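Local coordinates for peptidase C51 domain-containing protein (Streptococcus mutans, PDB 3L9A), which is of unknown function but, as a phage-associated protein with a CHAP domain, may cut peptidoglycan, and is represented here by its C-terminal domain, at the interface of chains A and B. Residues are numbered along the deposited sequence; one frame, centred on the assembly and turned at random. Chains: chain A/B, uncharacterized protein.

Contact 1: the interface of chains A and B. Residues chain A 51, 54-55; chain B 8, 11, 62, 70, 74.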
ATOM      1  N   PHE A  51     -11.771  12.126  11.786  0.70  5.89           N
ATOM      2  CA  PHE A  51     -10.475  11.584  12.170  0.70  6.30           C
ATOM      3  C   PHE A  51      -9.655  11.194  10.941  0.70  6.36           C
ATOM      4  O   PHE A  51      -8.478  11.544  10.832  0.70  6.43           O
ATOM      5  CB  PHE A  51     -10.676  10.369  13.077  0.70  6.83           C
ATOM      6  CG  PHE A  51      -9.394   9.717  13.495  0.70  7.14           C
ATOM      7  CD1 PHE A  51      -8.780  10.074  14.686  0.70  6.80           C
ATOM      8  CD2 PHE A  51      -8.776   8.764  12.685  0.70  8.26           C
ATOM      9  CE1 PHE A  51      -7.581   9.473  15.072  0.70  8.20           C
ATOM     10  CE2 PHE A  51      -7.571   8.174  13.065  0.70  8.73           C
ATOM     11  CZ  PHE A  51      -6.981   8.533  14.261  0.70  8.12           C
ATOM     12  N   GLN A  54      -7.989  13.996   9.361  1.00  6.11           N
ATOM     13  CA  GLN A  54      -6.790  14.479  10.055  1.00  6.20           C
ATOM     14  C   GLN A  54      -5.545  13.678   9.665  1.00  6.58           C
ATOM     15  O   GLN A  54      -4.478  14.249   9.410  1.00  7.14           O
ATOM     16  CB  GLN A  54      -6.960  14.416  11.573  1.00  6.08           C
ATOM     17  CG  GLN A  54      -5.803  15.085  12.325  1.00  6.17           C
ATOM     18  CD  GLN A  54      -6.001  15.085  13.821  1.00  5.76           C
ATOM     19  OE1 GLN A  54      -7.126  15.149  14.307  1.00  6.64           O
ATOM     20  NE2 GLN A  54      -4.905  15.037  14.562  1.00  6.34           N
ATOM     21  N   VAL A  55      -5.668  12.355   9.637  0.70  7.21           N
ATOM     22  CA  VAL A  55      -4.488  11.539   9.394  0.70  8.04           C
ATOM     23  C   VAL A  55      -4.208  11.357   7.900  0.70  8.05           C
ATOM     24  O   VAL A  55      -3.065  11.082   7.533  0.70  8.83           O
ATOM     25  CB  VAL A  55      -4.506  10.207  10.195  0.70  8.52           C
ATOM     26  CG1 VAL A  55      -4.728  10.470  11.686  0.70  9.29           C
ATOM     27  CG2 VAL A  55      -5.561   9.273   9.669  0.70  9.57           C
TER
HETATM   28  N   MSE B   8      -3.814   3.743   3.452  0.50 13.31           N
HETATM   29  CA  MSE B   8      -3.217   4.984   4.016  0.50 13.50           C
HETATM   30  C   MSE B   8      -1.701   4.854   4.155  0.50 13.43           C
HETATM   31  O   MSE B   8      -1.209   3.822   4.612  0.50 13.68           O
HETATM   32  CB  MSE B   8      -3.863   5.314   5.367  0.50 13.61           C
HETATM   33  CG  MSE B   8      -3.177   6.418   6.172  0.50 12.13           C
HETATM   34 SE   MSE B   8      -3.112   8.130   5.230  0.25 11.02          SE
HETATM   35  CE  MSE B   8      -1.728   8.959   6.300  0.50 11.80           C
ATOM     36  N   PHE B  11       2.384   7.113   9.027  1.00  5.90           N
ATOM     37  CA  PHE B  11       2.395   8.413   9.697  1.00  5.75           C
ATOM     38  C   PHE B  11       2.917   8.262  11.110  1.00  5.41           C
ATOM     39  O   PHE B  11       2.956   7.152  11.650  1.00  5.93           O
ATOM     40  CB  PHE B  11       1.012   9.086   9.681  1.00  5.93           C
ATOM     41  CG  PHE B  11      -0.102   8.279  10.328  1.00  5.89           C
ATOM     42  CD1 PHE B  11      -0.412   8.442  11.673  1.00  6.75           C
ATOM     43  CD2 PHE B  11      -0.882   7.412   9.576  1.00  8.02           C
ATOM     44  CE1 PHE B  11      -1.475   7.748  12.259  1.00  6.88           C
ATOM     45  CE2 PHE B  11      -1.938   6.695  10.166  1.00  8.93           C
ATOM     46  CZ  PHE B  11      -2.233   6.878  11.501  1.00  7.60           C
ATOM     47  N   VAL B  62       0.942  13.538  12.413  1.00  6.18           N
ATOM     48  CA  VAL B  62      -0.439  13.993  12.217  1.00  6.70           C
ATOM     49  C   VAL B  62      -1.113  14.380  13.528  1.00  5.92           C
ATOM     50  O   VAL B  62      -2.138  15.061  13.512  1.00  6.36           O
ATOM     51  CB  VAL B  62      -1.294  12.945  11.482  1.00  7.41           C
ATOM     52  CG1 VAL B  62      -0.739  12.684  10.088  1.00  9.08           C
ATOM     53  CG2 VAL B  62      -1.386  11.656  12.277  1.00  8.23           C
ATOM     54  N   PHE B  70      -7.424   8.644  20.747  1.00  6.89           N
ATOM     55  CA  PHE B  70      -6.903   8.818  19.397  1.00  6.57           C
ATOM     56  C   PHE B  70      -6.340   7.496  18.859  1.00  5.91           C
ATOM     57  O   PHE B  70      -6.604   7.106  17.711  1.00  5.72           O
ATOM     58  CB  PHE B  70      -5.839   9.921  19.398  1.00  7.01           C
ATOM     59  CG  PHE B  70      -5.541  10.469  18.026  1.00  6.73           C
ATOM     60  CD1 PHE B  70      -4.574   9.891  17.214  1.00  6.87           C
ATOM     61  CD2 PHE B  70      -6.253  11.566  17.546  1.00  8.31           C
ATOM     62  CE1 PHE B  70      -4.318  10.405  15.932  1.00  7.02           C
ATOM     63  CE2 PHE B  70      -6.006  12.090  16.275  1.00  8.48           C
ATOM     64  CZ  PHE B  70      -5.047  11.507  15.468  1.00  7.91           C
ATOM     65  N   ILE B  74      -7.349   4.786  15.577  1.00  5.39           N
ATOM     66  CA  ILE B  74      -6.436   4.112  14.669  1.00  5.85           C
ATOM     67  C   ILE B  74      -6.777   2.611  14.601  1.00  5.69           C
ATOM     68  O   ILE B  74      -6.788   2.015  13.519  1.00  6.03           O
ATOM     69  CB  ILE B  74      -4.963   4.353  15.052  1.00  5.52           C
ATOM     70  CG1 ILE B  74      -4.622   5.845  14.949  1.00  6.40           C
ATOM     71  CG2 ILE B  74      -4.051   3.511  14.160  1.00  6.29           C
ATOM     72  CD1 ILE B  74      -3.250   6.212  15.464  1.00  6.61           C
TER
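A:Phe51, A:Gln54 and A:Val55, on one side of helix 46-55, lie against B:Phe70 and B:Ile74 of helix 68-78, B:Val62 of strand 61-63 and B:Phe11 of strand 11-15. Both chains are copies of the C-terminal domain of a phage-associated protein whose CHAP peptidase domain probably lies outside this piece; the structure alone does not show whether this pairing is biological.

The aromatic contact is a tilted edge-to-face one. A:Phe51 points the CE1 corner of its ring over the centre of the B:Phe70 ring, with A:Phe51 CE1 3.3 Å from B:Phe70 CZ; B:Phe70 CG in turn lies in the plane of the A:Phe51 ring, at its edge. A first torsion of 178°, with CG opposite the backbone N, swings the A:Phe51 ring off its helix towards chain B. One atom further round the rim, A:Phe51 CZ rests 3.6 Å from B:Ile74 CG1, the two side chains meeting at about a right angle. The same ring is therefore held by residues one turn apart on helix 68-78.

A polar link runs beside this pair. The side-chain amide nitrogen A:Gln54 NE2 donates to the backbone carbonyl B:Val62 O at 3.0 Å. The bond is nearly straight at the hydrogen (171°), and the acceptor lies in the plane of the A:Gln54 amide, although the donor is tilted 31° from the carbonyl plane. The extended glutamine chain carries its amide, oblique to the ring, past the rim of B:Phe70, where A:Gln54 NE2 is 3.6 Å from B:Phe70 CE2; OE1 sits at the ring edge. The bond should restrain rotation of the amide.

Apolar packing completes the patch. A:Val55 CG1 touches B:Val62 CG2 at 3.6 Å and also reaches B:Phe70 CZ at 3.9 Å. The A:Val55 CB lies 4.2 Å above one face of the B:Phe11 ring, displaced towards its rim, which is a looser contact.

Contact 2: the interface of chains A and B. Residues chain A 33, 42, 51-52, 55-56; chain B 77-78.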
ATOM      1  N   HIS A  33     -15.784   4.423   4.141  1.00  5.34           N
ATOM      2  CA  HIS A  33     -14.341   4.480   3.980  1.00  5.20           C
ATOM      3  C   HIS A  33     -13.904   3.211   3.270  1.00  5.33           C
ATOM      4  O   HIS A  33     -14.165   2.105   3.754  1.00  6.34           O
ATOM      5  CB  HIS A  33     -13.647   4.562   5.335  1.00  5.56           C
ATOM      6  CG  HIS A  33     -12.161   4.689   5.231  1.00  5.45           C
ATOM      7  ND1 HIS A  33     -11.304   3.626   5.422  1.00  6.11           N
ATOM      8  CD2 HIS A  33     -11.381   5.752   4.912  1.00  5.90           C
ATOM      9  CE1 HIS A  33     -10.055   4.041   5.256  1.00  7.02           C
ATOM     10  NE2 HIS A  33     -10.073   5.329   4.959  1.00  6.48           N
ATOM     11  N   PHE A  42     -16.039   0.250   5.189  1.00  5.60           N
ATOM     12  CA  PHE A  42     -17.016   0.256   6.270  1.00  5.33           C
ATOM     13  C   PHE A  42     -17.678   1.612   6.414  1.00  5.33           C
ATOM     14  O   PHE A  42     -17.169   2.625   5.941  1.00  5.46           O
ATOM     15  CB  PHE A  42     -16.416  -0.261   7.599  1.00  6.08           C
ATOM     16  CG  PHE A  42     -15.558   0.726   8.347  1.00  5.77           C
ATOM     17  CD1 PHE A  42     -16.012   1.277   9.541  1.00  7.23           C
ATOM     18  CD2 PHE A  42     -14.269   1.032   7.914  1.00  6.84           C
ATOM     19  CE1 PHE A  42     -15.215   2.154  10.271  1.00  8.18           C
ATOM     20  CE2 PHE A  42     -13.465   1.922   8.635  1.00  7.23           C
ATOM     21  CZ  PHE A  42     -13.935   2.477   9.820  1.00  8.26           C
ATOM     22  N   PHE A  51     -11.771  12.126  11.786  0.70  5.89           N
ATOM     23  CA  PHE A  51     -10.475  11.584  12.170  0.70  6.30           C
ATOM     24  C   PHE A  51      -9.655  11.194  10.941  0.70  6.36           C
ATOM     25  O   PHE A  51      -8.478  11.544  10.832  0.70  6.43           O
ATOM     26  CB  PHE A  51     -10.676  10.369  13.077  0.70  6.83           C
ATOM     27  CG  PHE A  51      -9.394   9.717  13.495  0.70  7.14           C
ATOM     28  CD1 PHE A  51      -8.780  10.074  14.686  0.70  6.80           C
ATOM     29  CD2 PHE A  51      -8.776   8.764  12.685  0.70  8.26           C
ATOM     30  CE1 PHE A  51      -7.581   9.473  15.072  0.70  8.20           C
ATOM     31  CE2 PHE A  51      -7.571   8.174  13.065  0.70  8.73           C
ATOM     32  CZ  PHE A  51      -6.981   8.533  14.261  0.70  8.12           C
ATOM     33  N   ILE A  52     -10.285  10.477  10.013  1.00  6.22           N
ATOM     34  CA  ILE A  52      -9.614  10.046   8.799  1.00  6.18           C
ATOM     35  C   ILE A  52      -9.030  11.253   8.070  1.00  5.94           C
ATOM     36  O   ILE A  52      -7.906  11.184   7.584  1.00  6.17           O
ATOM     37  CB  ILE A  52     -10.568   9.245   7.904  1.00  5.65           C
ATOM     38  CG1 ILE A  52     -10.843   7.878   8.539  1.00  6.27           C
ATOM     39  CG2 ILE A  52      -9.992   9.074   6.493  1.00  6.41           C
ATOM     40  CD1 ILE A  52     -12.140   7.232   8.069  1.00  6.63           C
ATOM     41  N   VAL A  55      -5.668  12.355   9.637  0.70  7.21           N
ATOM     42  CA  VAL A  55      -4.488  11.539   9.394  0.70  8.04           C
ATOM     43  C   VAL A  55      -4.208  11.357   7.900  0.70  8.05           C
ATOM     44  O   VAL A  55      -3.065  11.082   7.533  0.70  8.83           O
ATOM     45  CB  VAL A  55      -4.506  10.207  10.195  0.70  8.52           C
ATOM     46  CG1 VAL A  55      -4.728  10.470  11.686  0.70  9.29           C
ATOM     47  CG2 VAL A  55      -5.561   9.273   9.669  0.70  9.57           C
ATOM     48  N   ASN A  56      -5.234  11.549   7.062  1.00  7.92           N
ATOM     49  CA  ASN A  56      -5.130  11.365   5.625  1.00  8.67           C
ATOM     50  C   ASN A  56      -5.803  12.547   4.952  1.00  9.15           C
ATOM     51  O   ASN A  56      -6.886  12.432   4.370  1.00 10.50           O
ATOM     52  CB  ASN A  56      -5.859  10.068   5.262  1.00  9.39           C
ATOM     53  CG  ASN A  56      -5.703   9.679   3.803  1.00 10.12           C
ATOM     54  OD1 ASN A  56      -5.051  10.367   3.008  1.00 13.12           O
ATOM     55  ND2 ASN A  56      -6.303   8.558   3.439  1.00  8.80           N
TER
ATOM     56  N   ILE B  77     -10.223   2.248  12.567  0.70  6.59           N
ATOM     57  CA  ILE B  77     -10.219   2.587  11.157  0.70  7.28           C
ATOM     58  C   ILE B  77      -9.211   1.741  10.400  0.70  6.83           C
ATOM     59  O   ILE B  77      -9.503   1.290   9.294  0.50  6.92           O
ATOM     60  CB  ILE B  77      -9.965   4.107  10.902  0.70  8.33           C
ATOM     61  CG1 ILE B  77     -11.215   4.948  11.193  0.70 10.85           C
ATOM     62  CG2 ILE B  77      -9.658   4.357   9.437  0.70  8.69           C
ATOM     63  CD1 ILE B  77     -11.763   4.821  12.546  0.70 12.80           C
ATOM     64  N   TYR B  78      -8.038   1.515  10.987  1.00  6.50           N
ATOM     65  CA  TYR B  78      -6.924   0.875  10.295  1.00  6.89           C
ATOM     66  C   TYR B  78      -6.560  -0.512  10.798  1.00  6.85           C
ATOM     67  O   TYR B  78      -5.652  -1.129  10.245  1.00  7.27           O
ATOM     68  CB  TYR B  78      -5.693   1.810  10.249  1.00  7.46           C
ATOM     69  CG  TYR B  78      -5.996   3.132   9.578  1.00  7.27           C
ATOM     70  CD1 TYR B  78      -6.278   3.185   8.206  1.00  7.82           C
ATOM     71  CD2 TYR B  78      -6.011   4.325  10.297  1.00  9.26           C
ATOM     72  CE1 TYR B  78      -6.582   4.387   7.574  1.00  8.46           C
ATOM     73  CE2 TYR B  78      -6.307   5.536   9.671  1.00 10.28           C
ATOM     74  CZ  TYR B  78      -6.594   5.554   8.309  1.00  9.10           C
ATOM     75  OH  TYR B  78      -6.890   6.754   7.708  1.00  9.79           O
TER
HETATM   76  O   HOH W   1      -7.566   6.552   5.113  1.00  6.51           O
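B:Ile77 and B:Tyr78, the last two residues of helix 68-78, pack against A:Ile52 and A:Val55 of helix 46-55, A:His33 of strand 31-35 and A:Phe42 of strand 40-43. The tighter part is apolar. B:Ile77 CG2 lies 3.8 Å from A:Ile52 CG1, the two branched chains meeting at a slant. The other branch, B:Ile77 CG1, comes in the ring plane to the edge of A:Phe42, 3.9 Å from its CZ. Within chain B, B:Ile77 CG2 also covers the centre of one face of the B:Tyr78 ring, which should help to steady it; the same methyl lies over one face of A:His33, offset towards its rim. On the tyrosine's hydroxyl-bearing end, A:Val55 CG2 approaches B:Tyr78 OH at 3.5 Å.

The looser side is bridged by water. A first torsion of -58°, setting CG opposite the carbonyl carbon, directs the B:Tyr78 ring towards chain A, and its phenol OH meets water 1 at 2.7 Å. That water also bonds the imidazole A:His33 NE2 at 2.8 Å and the side-chain amide A:Asn56 ND2 at 2.9 Å. It lies in the planes of both rings. Histidine and tyrosine touch only slightly, A:His33 CE1 being 4.2 Å from B:Tyr78 CE1. The site seats one helix end on the partner domain, joining an apolar core to a water-mediated link that may help orient the copies.

Contact 1 and contact 2 are neighbouring parts of one A-B interface, the centres of their C-alpha atoms about 7 Å apart. A:Phe51 and A:Val55 belong to both, and helix 46-55 of chain A and helix 68-78 of chain B run through the two patches. Contact 1 adds strands 11-15 and 61-63 of chain B, whereas contact 2 extends to strands 31-35 and 40-43 of chain A. The interface is not an exact two-fold, so the copies present different surfaces to each other. This continuous seam may help hold the deposited four-copy assembly together, though the structure alone does not show whether it forms in solution.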